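Local coordinates for microcin B17-processing protein McbD (Escherichia coli str. K-12 substr. MG1655, PDB 6GRH) that helps convert the inactive microcin B17 precursor into the active peptide antibiotic, probably as the YcaO-type cyclodehydratase subunit of its processing complex, at residues T110-N115 with V340-E345; R206-I211 with T232-S237; A248-K253 with L317-T322. The protein carries 1 engineered substitution. All blocks are in the same frame, centred on the assembly; numbering follows the deposited sequence. Where two conformers were deposited one is given.

Interaction 1. Residues T110-N115 with V340-E345; sequences TVRAFN and VYYARE. With EDO (1,2-ethanediol), chain N.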
loop_
_atom_site.group_PDB
_atom_site.type_symbol
_atom_site.label_atom_id
_atom_site.label_comp_id
_atom_site.label_asym_id
_atom_site.label_seq_id
_atom_site.Cartn_x
_atom_site.Cartn_y
_atom_site.Cartn_z
ATOM N N THR E 110 -1.544 -53.055 20.455
ATOM C CA THR E 110 -0.192 -52.958 19.926
ATOM C C THR E 110 0.037 -51.689 19.106
ATOM O O THR E 110 -0.885 -51.120 18.519
ATOM C CB THR E 110 0.101 -54.140 18.993
ATOM O OG1 THR E 110 -0.909 -54.200 17.982
ATOM C CG2 THR E 110 0.125 -55.444 19.756
ATOM N N VAL E 111 1.286 -51.252 19.096
ATOM C CA VAL E 111 1.785 -50.276 18.139
ATOM C C VAL E 111 3.112 -50.749 17.584
ATOM O O VAL E 111 3.843 -51.501 18.242
ATOM C CB VAL E 111 1.986 -48.864 18.736
ATOM C CG1 VAL E 111 0.643 -48.259 19.088
ATOM C CG2 VAL E 111 2.911 -48.871 19.948
ATOM N N ARG E 112 3.419 -50.249 16.390
ATOM C CA ARG E 112 4.610 -50.623 15.647
ATOM C C ARG E 112 5.862 -50.076 16.357
ATOM O O ARG E 112 5.813 -49.018 16.987
ATOM C CB ARG E 112 4.508 -50.135 14.186
ATOM C CG ARG E 112 4.691 -48.623 14.022
ATOM C CD ARG E 112 4.374 -48.141 12.621
ATOM N NE ARG E 112 2.951 -48.088 12.345
ATOM C CZ ARG E 112 2.115 -47.151 12.798
ATOM N NH1 ARG E 112 2.515 -46.168 13.613
ATOM N NH2 ARG E 112 0.836 -47.220 12.461
ATOM N N ALA E 113 6.963 -50.817 16.279
ATOM C CA ALA E 113 8.240 -50.348 16.799
ATOM C C ALA E 113 9.387 -51.095 16.151
ATOM O O ALA E 113 9.187 -52.148 15.524
ATOM C CB ALA E 113 8.288 -50.503 18.311
ATOM N N PHE E 114 10.590 -50.571 16.300
ATOM C CA PHE E 114 11.779 -51.365 16.007
ATOM C C PHE E 114 12.800 -51.237 17.115
ATOM O O PHE E 114 12.829 -50.231 17.819
ATOM C CB PHE E 114 12.374 -51.005 14.636
ATOM C CG PHE E 114 12.787 -49.562 14.479
ATOM C CD1 PHE E 114 14.073 -49.137 14.859
ATOM C CD2 PHE E 114 11.936 -48.641 13.885
ATOM C CE1 PHE E 114 14.467 -47.812 14.685
ATOM C CE2 PHE E 114 12.327 -47.321 13.718
ATOM C CZ PHE E 114 13.602 -46.911 14.108
ATOM N N ASN E 115 13.623 -52.268 17.277
ATOM C CA ASN E 115 14.697 -52.255 18.264
ATOM C C ASN E 115 15.750 -51.226 17.836
ATOM O O ASN E 115 16.233 -51.246 16.702
ATOM C CB ASN E 115 15.303 -53.668 18.406
ATOM C CG ASN E 115 16.437 -53.738 19.429
ATOM O OD1 ASN E 115 17.566 -53.302 19.172
ATOM N ND2 ASN E 115 16.148 -54.317 20.584
ATOM N N VAL E 340 11.977 -48.104 19.441
ATOM C CA VAL E 340 11.535 -46.877 18.852
ATOM C C VAL E 340 10.130 -47.108 18.315
ATOM O O VAL E 340 9.956 -47.803 17.312
ATOM C CB VAL E 340 12.458 -46.466 17.694
ATOM C CG1 VAL E 340 12.026 -45.131 17.135
ATOM C CG2 VAL E 340 13.923 -46.433 18.137
ATOM N N TYR E 341 9.133 -46.513 18.977
ATOM C CA TYR E 341 7.827 -46.358 18.372
ATOM C C TYR E 341 7.957 -45.325 17.291
ATOM O O TYR E 341 8.645 -44.299 17.477
ATOM C CB TYR E 341 6.781 -45.870 19.374
ATOM C CG TYR E 341 5.571 -45.283 18.709
ATOM C CD1 TYR E 341 4.588 -46.098 18.180
ATOM C CD2 TYR E 341 5.416 -43.911 18.603
ATOM C CE1 TYR E 341 3.464 -45.569 17.575
ATOM C CE2 TYR E 341 4.313 -43.349 17.963
ATOM C CZ TYR E 341 3.331 -44.176 17.455
ATOM O OH TYR E 341 2.236 -43.620 16.826
ATOM N N TYR E 342 7.274 -45.551 16.176
ATOM C CA TYR E 342 7.314 -44.576 15.079
ATOM C C TYR E 342 5.992 -44.516 14.354
ATOM O O TYR E 342 5.227 -45.495 14.324
ATOM C CB TYR E 342 8.478 -44.885 14.114
ATOM C CG TYR E 342 8.260 -46.124 13.306
ATOM C CD1 TYR E 342 8.591 -47.364 13.812
ATOM C CD2 TYR E 342 7.671 -46.054 12.047
ATOM C CE1 TYR E 342 8.343 -48.519 13.081
ATOM C CE2 TYR E 342 7.423 -47.191 11.307
ATOM C CZ TYR E 342 7.732 -48.417 11.824
ATOM O OH TYR E 342 7.477 -49.550 11.073
ATOM N N ALA E 343 5.706 -43.327 13.829
ATOM C CA ALA E 343 4.578 -43.087 12.935
ATOM C C ALA E 343 5.034 -42.007 11.940
ATOM O O ALA E 343 5.989 -41.240 12.208
ATOM C CB ALA E 343 3.369 -42.619 13.691
ATOM N N ARG E 344 4.419 -42.009 10.772
ATOM C CA ARG E 344 4.729 -41.020 9.757
ATOM C C ARG E 344 3.524 -40.678 8.900
ATOM O O ARG E 344 2.602 -41.486 8.725
ATOM C CB ARG E 344 5.940 -41.418 8.925
ATOM C CG ARG E 344 5.718 -42.512 7.894
ATOM C CD ARG E 344 5.141 -43.767 8.496
ATOM N NE ARG E 344 5.333 -44.940 7.652
ATOM C CZ ARG E 344 4.896 -46.164 7.955
ATOM N NH1 ARG E 344 4.190 -46.375 9.064
ATOM N NH2 ARG E 344 5.157 -47.191 7.130
ATOM N N GLU E 345 3.551 -39.452 8.376
ATOM C CA GLU E 345 2.441 -38.893 7.589
ATOM C C GLU E 345 2.996 -38.019 6.462
ATOM O O GLU E 345 3.888 -37.192 6.683
ATOM C CB GLU E 345 1.518 -38.044 8.495
ATOM C CG GLU E 345 0.836 -38.863 9.577
ATOM C CD GLU E 345 -0.016 -38.069 10.556
ATOM O OE1 GLU E 345 0.243 -36.842 10.780
ATOM O OE2 GLU E 345 -0.945 -38.709 11.112
HETATM C C1 EDO N . 2.604 -49.676 9.095
HETATM O O1 EDO N . 2.248 -49.046 7.860
HETATM C C2 EDO N . 4.093 -50.008 9.186
HETATM O O2 EDO N . 4.740 -49.938 7.911
HETATM O O HOH W 1 0.491 -45.056 15.305
HETATM O O HOH W 2 8.106 -51.955 12.304
#

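Interaction 2. Residues R206-I211 with T232-S237; sequences RSEGDI and TKNKIS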
loop_
_atom_site.group_PDB
_atom_site.type_symbol
_atom_site.label_atom_id
_atom_site.label_comp_id
_atom_site.label_asym_id
_atom_site.label_seq_id
_atom_site.Cartn_x
_atom_site.Cartn_y
_atom_site.Cartn_z
ATOM N N ARG E 206 20.126 -13.882 37.827
ATOM C CA ARG E 206 21.093 -13.488 38.870
ATOM C C ARG E 206 20.681 -12.219 39.614
ATOM O O ARG E 206 20.933 -12.100 40.807
ATOM C CB ARG E 206 22.484 -13.260 38.268
ATOM C CG ARG E 206 23.248 -14.520 37.880
ATOM C CD ARG E 206 24.663 -14.187 37.398
ATOM N NE ARG E 206 25.223 -15.263 36.585
ATOM C CZ ARG E 206 25.607 -15.142 35.317
ATOM N NH1 ARG E 206 25.520 -13.972 34.696
ATOM N NH2 ARG E 206 26.092 -16.202 34.675
ATOM N N SER E 207 20.047 -11.279 38.911
ATOM C CA SER E 207 19.547 -10.035 39.534
ATOM C C SER E 207 18.254 -10.253 40.349
ATOM O O SER E 207 18.049 -9.602 41.361
ATOM C CB SER E 207 19.401 -8.897 38.507
ATOM O OG SER E 207 18.289 -9.070 37.646
ATOM N N GLU E 208 17.410 -11.184 39.920
ATOM C CA GLU E 208 16.135 -11.465 40.590
ATOM C C GLU E 208 16.309 -12.424 41.782
ATOM O O GLU E 208 15.563 -12.340 42.752
ATOM C CB GLU E 208 15.144 -12.048 39.589
ATOM C CG GLU E 208 13.680 -12.059 40.049
ATOM C CD GLU E 208 12.911 -10.758 39.797
ATOM O OE1 GLU E 208 13.466 -9.777 39.222
ATOM O OE2 GLU E 208 11.698 -10.740 40.154
ATOM N N GLY E 209 17.274 -13.338 41.696
ATOM C CA GLY E 209 17.444 -14.396 42.696
ATOM C C GLY E 209 18.806 -15.049 42.562
ATOM O O GLY E 209 19.801 -14.347 42.420
ATOM N N ASP E 210 18.851 -16.383 42.603
ATOM C CA ASP E 210 20.106 -17.140 42.428
ATOM C C ASP E 210 19.911 -18.372 41.566
ATOM O O ASP E 210 18.784 -18.907 41.467
ATOM C CB ASP E 210 20.675 -17.558 43.778
ATOM C CG ASP E 210 21.061 -16.367 44.613
ATOM O OD1 ASP E 210 22.092 -15.716 44.291
ATOM O OD2 ASP E 210 20.293 -16.048 45.552
ATOM N N ILE E 211 21.006 -18.806 40.936
ATOM C CA ILE E 211 20.982 -20.007 40.109
ATOM C C ILE E 211 22.085 -20.997 40.452
ATOM O O ILE E 211 23.158 -20.613 40.943
ATOM C CB ILE E 211 21.079 -19.685 38.607
ATOM C CG1 ILE E 211 22.403 -18.980 38.286
ATOM C CG2 ILE E 211 19.890 -18.830 38.171
ATOM C CD1 ILE E 211 22.717 -18.930 36.813
ATOM N N THR E 232 14.294 -17.739 44.250
ATOM C CA THR E 232 14.409 -16.448 44.928
ATOM C C THR E 232 13.558 -16.363 46.204
ATOM O O THR E 232 12.482 -16.978 46.298
ATOM C CB THR E 232 14.066 -15.286 43.984
ATOM O OG1 THR E 232 14.440 -14.047 44.593
ATOM C CG2 THR E 232 12.585 -15.266 43.613
ATOM N N LYS E 233 14.063 -15.590 47.170
ATOM C CA LYS E 233 13.297 -15.224 48.366
ATOM C C LYS E 233 12.521 -13.935 48.160
ATOM O O LYS E 233 11.736 -13.568 49.017
ATOM C CB LYS E 233 14.217 -15.030 49.579
ATOM C CG LYS E 233 15.041 -16.245 49.962
ATOM C CD LYS E 233 15.883 -15.984 51.212
ATOM N N ASN E 234 12.747 -13.240 47.044
ATOM C CA ASN E 234 12.198 -11.909 46.831
ATOM C C ASN E 234 10.660 -11.957 46.866
ATOM O O ASN E 234 10.026 -12.778 46.165
ATOM C CB ASN E 234 12.700 -11.364 45.484
ATOM C CG ASN E 234 12.282 -9.932 45.241
ATOM O OD1 ASN E 234 12.626 -9.050 46.012
ATOM N ND2 ASN E 234 11.530 -9.697 44.176
ATOM N N LYS E 235 10.074 -11.075 47.677
ATOM C CA LYS E 235 8.649 -11.135 48.015
ATOM C C LYS E 235 7.774 -10.895 46.803
ATOM O O LYS E 235 6.847 -11.654 46.557
ATOM C CB LYS E 235 8.291 -10.127 49.126
ATOM N N ILE E 236 8.088 -9.859 46.033
ATOM C CA ILE E 236 7.235 -9.444 44.919
ATOM C C ILE E 236 7.448 -10.253 43.642
ATOM O O ILE E 236 6.721 -10.059 42.696
ATOM C CB ILE E 236 7.337 -7.916 44.654
ATOM C CG1 ILE E 236 8.660 -7.531 43.965
ATOM C CG2 ILE E 236 7.140 -7.148 45.965
ATOM C CD1 ILE E 236 8.981 -6.042 43.970
ATOM N N SER E 237 8.435 -11.151 43.607
ATOM C CA SER E 237 8.551 -12.123 42.510
ATOM C C SER E 237 7.443 -13.176 42.594
ATOM O O SER E 237 7.230 -13.759 43.652
ATOM C CB SER E 237 9.906 -12.831 42.547
ATOM O OG SER E 237 10.966 -11.911 42.367
#

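Interaction 3. Residues A248-K253 with L317-T322; sequences ANSLKK and LEENIT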
loop_
_atom_site.group_PDB
_atom_site.type_symbol
_atom_site.label_atom_id
_atom_site.label_comp_id
_atom_site.label_asym_id
_atom_site.label_seq_id
_atom_site.Cartn_x
_atom_site.Cartn_y
_atom_site.Cartn_z
ATOM N N ALA E 248 22.658 -32.443 25.113
ATOM C CA ALA E 248 23.271 -32.319 23.793
ATOM C C ALA E 248 24.687 -32.906 23.849
ATOM O O ALA E 248 25.196 -33.213 24.938
ATOM C CB ALA E 248 23.285 -30.861 23.361
ATOM N N ASN E 249 25.310 -33.091 22.680
ATOM C CA ASN E 249 26.711 -33.542 22.604
ATOM C C ASN E 249 27.674 -32.500 23.144
ATOM O O ASN E 249 28.644 -32.824 23.816
ATOM C CB ASN E 249 27.117 -33.866 21.161
ATOM C CG ASN E 249 26.539 -35.167 20.671
ATOM O OD1 ASN E 249 26.305 -36.096 21.457
ATOM N ND2 ASN E 249 26.313 -35.256 19.354
ATOM N N SER E 250 27.408 -31.256 22.794
ATOM C CA SER E 250 28.162 -30.094 23.235
ATOM C C SER E 250 27.670 -29.628 24.604
ATOM O O SER E 250 26.480 -29.403 24.787
ATOM C CB SER E 250 27.992 -28.950 22.205
ATOM O OG SER E 250 28.351 -27.676 22.728
ATOM N N LEU E 251 28.585 -29.436 25.534
ATOM C CA LEU E 251 28.276 -28.876 26.846
ATOM C C LEU E 251 27.686 -27.482 26.717
ATOM O O LEU E 251 26.657 -27.172 27.346
ATOM C CB LEU E 251 29.519 -28.844 27.723
ATOM C CG LEU E 251 29.422 -28.166 29.091
ATOM C CD1 LEU E 251 28.261 -28.706 29.916
ATOM C CD2 LEU E 251 30.750 -28.326 29.823
ATOM N N LYS E 252 28.305 -26.650 25.877
ATOM C CA LYS E 252 27.789 -25.299 25.653
ATOM C C LYS E 252 26.345 -25.299 25.123
ATOM O O LYS E 252 25.509 -24.559 25.628
ATOM C CB LYS E 252 28.693 -24.523 24.705
ATOM C CG LYS E 252 28.167 -23.145 24.362
ATOM C CD LYS E 252 29.012 -22.511 23.270
ATOM C CE LYS E 252 30.069 -21.622 23.856
ATOM N NZ LYS E 252 29.467 -20.319 24.249
ATOM N N LYS E 253 26.084 -26.123 24.103
ATOM C CA LYS E 253 24.777 -26.250 23.514
ATOM C C LYS E 253 23.774 -26.703 24.559
ATOM O O LYS E 253 22.700 -26.139 24.649
ATOM C CB LYS E 253 24.796 -27.230 22.336
ATOM C CG LYS E 253 23.425 -27.454 21.728
ATOM C CD LYS E 253 23.436 -27.870 20.261
ATOM C CE LYS E 253 21.990 -28.106 19.798
ATOM N NZ LYS E 253 21.871 -28.361 18.328
ATOM N N LEU E 317 33.560 -24.337 29.329
ATOM C CA LEU E 317 32.613 -25.312 28.824
ATOM C C LEU E 317 33.208 -26.314 27.830
ATOM O O LEU E 317 32.550 -26.687 26.862
ATOM C CB LEU E 317 31.428 -24.569 28.186
ATOM C CG LEU E 317 30.795 -23.479 29.063
ATOM C CD1 LEU E 317 29.801 -22.665 28.249
ATOM C CD2 LEU E 317 30.135 -24.083 30.302
ATOM N N GLU E 318 34.417 -26.794 28.082
ATOM C CA GLU E 318 35.008 -27.808 27.197
ATOM C C GLU E 318 34.466 -29.243 27.405
ATOM O O GLU E 318 34.052 -29.618 28.516
ATOM C CB GLU E 318 36.529 -27.810 27.287
ATOM C CG GLU E 318 37.140 -28.554 28.481
ATOM C CD GLU E 318 37.072 -27.798 29.796
ATOM O OE1 GLU E 318 36.495 -26.681 29.824
ATOM O OE2 GLU E 318 37.593 -28.336 30.801
ATOM N N GLU E 319 34.478 -30.030 26.329
ATOM C CA GLU E 319 34.184 -31.462 26.394
ATOM C C GLU E 319 35.364 -32.211 27.025
ATOM O O GLU E 319 36.442 -31.640 27.217
ATOM C CB GLU E 319 33.907 -32.003 24.987
ATOM C CG GLU E 319 32.993 -31.095 24.180
ATOM C CD GLU E 319 31.928 -30.466 25.056
ATOM O OE1 GLU E 319 31.812 -30.867 26.236
ATOM O OE2 GLU E 319 31.201 -29.576 24.577
ATOM N N ASN E 320 35.137 -33.481 27.357
ATOM C CA ASN E 320 36.166 -34.357 27.961
ATOM C C ASN E 320 36.147 -35.719 27.247
ATOM O O ASN E 320 35.338 -35.970 26.349
ATOM C CB ASN E 320 35.945 -34.504 29.485
ATOM C CG ASN E 320 34.634 -35.217 29.820
ATOM O OD1 ASN E 320 34.532 -36.449 29.695
ATOM N ND2 ASN E 320 33.618 -34.446 30.233
ATOM N N ILE E 321 37.029 -36.604 27.682
ATOM C CA ILE E 321 37.246 -37.865 26.989
ATOM C C ILE E 321 35.997 -38.756 26.856
ATOM O O ILE E 321 35.858 -39.466 25.856
ATOM C CB ILE E 321 38.401 -38.646 27.649
ATOM C CG1 ILE E 321 38.976 -39.694 26.683
ATOM C CG2 ILE E 321 37.951 -39.259 28.973
ATOM C CD1 ILE E 321 40.250 -40.309 27.196
ATOM N N THR E 322 35.086 -38.699 27.829
ATOM C CA THR E 322 33.821 -39.462 27.761
ATOM C C THR E 322 32.771 -38.854 26.837
ATOM O O THR E 322 31.954 -39.597 26.293
ATOM C CB THR E 322 33.152 -39.599 29.147
ATOM O OG1 THR E 322 34.130 -40.003 30.086
ATOM C CG2 THR E 322 32.008 -40.636 29.117
HETATM O O HOH W 3 31.105 -26.984 24.785
#

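Interaction 1. Residues T110-N115 with V340-E345
Phe114 and Val340 form the hydrogen-bonded pair of an antiparallel beta ladder between strands 108-115 and 339-347 in the YcaO protein McbD. Two backbone bonds close it, Phe114 N to Val340 O at 3.0 Å and Val340 N to Phe114 O at 2.8 Å. The packing is close here: Val340 CB sits over one face of the Phe114 ring, offset toward the rim, in a CH-pi contact 3.9 Å from the centroid, and the two side chains run side by side in the same direction. Tyr342 crosses Phe114, their ring planes 47° apart, with Tyr342 CD1 3.6 Å from Phe114 CD2. Leu28 of the McbB chain also packs on Phe114.

Beyond this pair the strands splay, their directions 128° apart, and the ladder gives way to side-chain contacts. Arg112 reaches across between the diverging strands. Its CD lies over the Tyr342 ring, 3.7 Å from the centroid, and the bend at chi3 (75°) turns NE away from the straight course of the chain. This side is looser, with Arg112 partly exposed: one water joins Arg112 NH1 to Tyr341 OH, which also bonds His63, and a 1,2-ethanediol, probably from the crystallisation liquor, accepts from Arg344 NH2. Arg112 NE and Arg344 NH1 bring like charges within 3.9 Å; Thr31 O and Gln288 OE1 of the McbB chain accept from Arg344 NE and NH1. Arg112 NH1 donates to Tyr342 O at 2.9 Å, in the guanidinium plane and on a carbonyl lone pair.

Interaction 2. Residues R206-I211 with T232-S237
Glu208, at the end of helix 196-208, reaches across to Ser237 in the loop that joins two strands of a beta sheet. From CB the chain leaves with CG anti to the backbone N (chi1 -165°), and CG comes 3.6 Å from Ser237 OG. The bend at chi2 (85°) sets the direction of CD, which lies 3.4 Å from the same hydroxyl oxygen. At the tip, OE2 accepts a hydrogen bond from Ser237 OG at 2.6 Å; the hydroxyl meets it on the anti side, 31° out of the carboxylate plane. Ser67 OG of the McbC chain is a second partner of OE2, so the carboxylate links this loop to another subunit.

Asn234 ND2 donates to Ser237 OG at 2.9 Å, nearly straight and in its own amide plane. The hydroxyl is thus gripped on both its donor and acceptor sides, and Asn234 acts as a second-shell residue that positions it for Glu208.

The backbone of Glu208 is held as well. Thr232 OG1 donates to Glu208 O at 2.8 Å and accepts from Asn234 N, closing an ST turn that shapes the start of the loop. Beside this bond the chain turns at Gly209, whose CA lies 3.6 Å from Thr232 OG1.

The contact sits at one edge of the chain, where helix 196-208 gives way to strand 210-215. The loop 232-237 follows strand 224-231, the antiparallel partner of strand 210-215, and leads into strand 241-248; Tyr230 of strand 224-231 packs against Glu208.

Interaction 3. Residues A248-K253 with L317-T322
The backbone N of Leu251 meets the side chain of Glu319 where loop 317-322 passes the first turn of helix 251-275; the nearest CA atoms, of Lys252 and Leu317, are 5.8 Å apart. Glu319 has two conformers, and in the one described Leu251 N donates to its OE2 at 2.8 Å, on the syn side of the carboxylate and 28° out of its plane, so the grip may be partial. A bend at chi2 (-37°) swings CD back toward the helix. The other oxygen, OE1, lies 3.4 Å from Leu251 CB. A negative carboxylate at the start of a helix would be expected to interact favourably with the helix dipole.

Ser250 is the N-cap: its OG accepts from Lys253 N at 3.1 Å, so side chains from both segments serve amides of the first turn. The next amide, Lys252 N, donates to a water that bridges to Glu319 OE2 and, over a doubtfully short distance, to Leu317 O. In this conformer OE2 thus receives two bonds, from Leu251 N and from the water.

Next to these polar groups Leu251 CD2 lies 3.7 Å from Leu317 CA, more against the loop backbone than against its side chain. Leu317 CD1 comes 4.2 Å from Lys252 CB.

The loop 317-322 runs between strand 307-308 and helix 327-334. Helix 251-275 follows strand 241-248, an outermost strand of the mixed sheet, after a two-residue link; His224 and Val226 of the adjoining strand 224-231 pack on Leu251, and Leu255, one turn on in the helix, meets Leu317.

In the fold
Interactions 2 and 3 belong to the same part of the chain, around the mixed sheet: strand 241-248 runs from the loop of interaction 2 to the helix start of interaction 3. Their centres are 29 Å apart, the nearest atoms about 10 Å. Interaction 1 lies in a separate antiparallel sheet, its centre 31 Å from that of interaction 3 and 45 Å from that of interaction 2, across the chain's centre. In sequence it encloses both others. Interactions 1 and 2 also face different partners, McbB and McbC, whereas no other chain of the assembly touches the segments of interaction 3. The only bound small molecule among them is the 1,2-ethanediol of interaction 1.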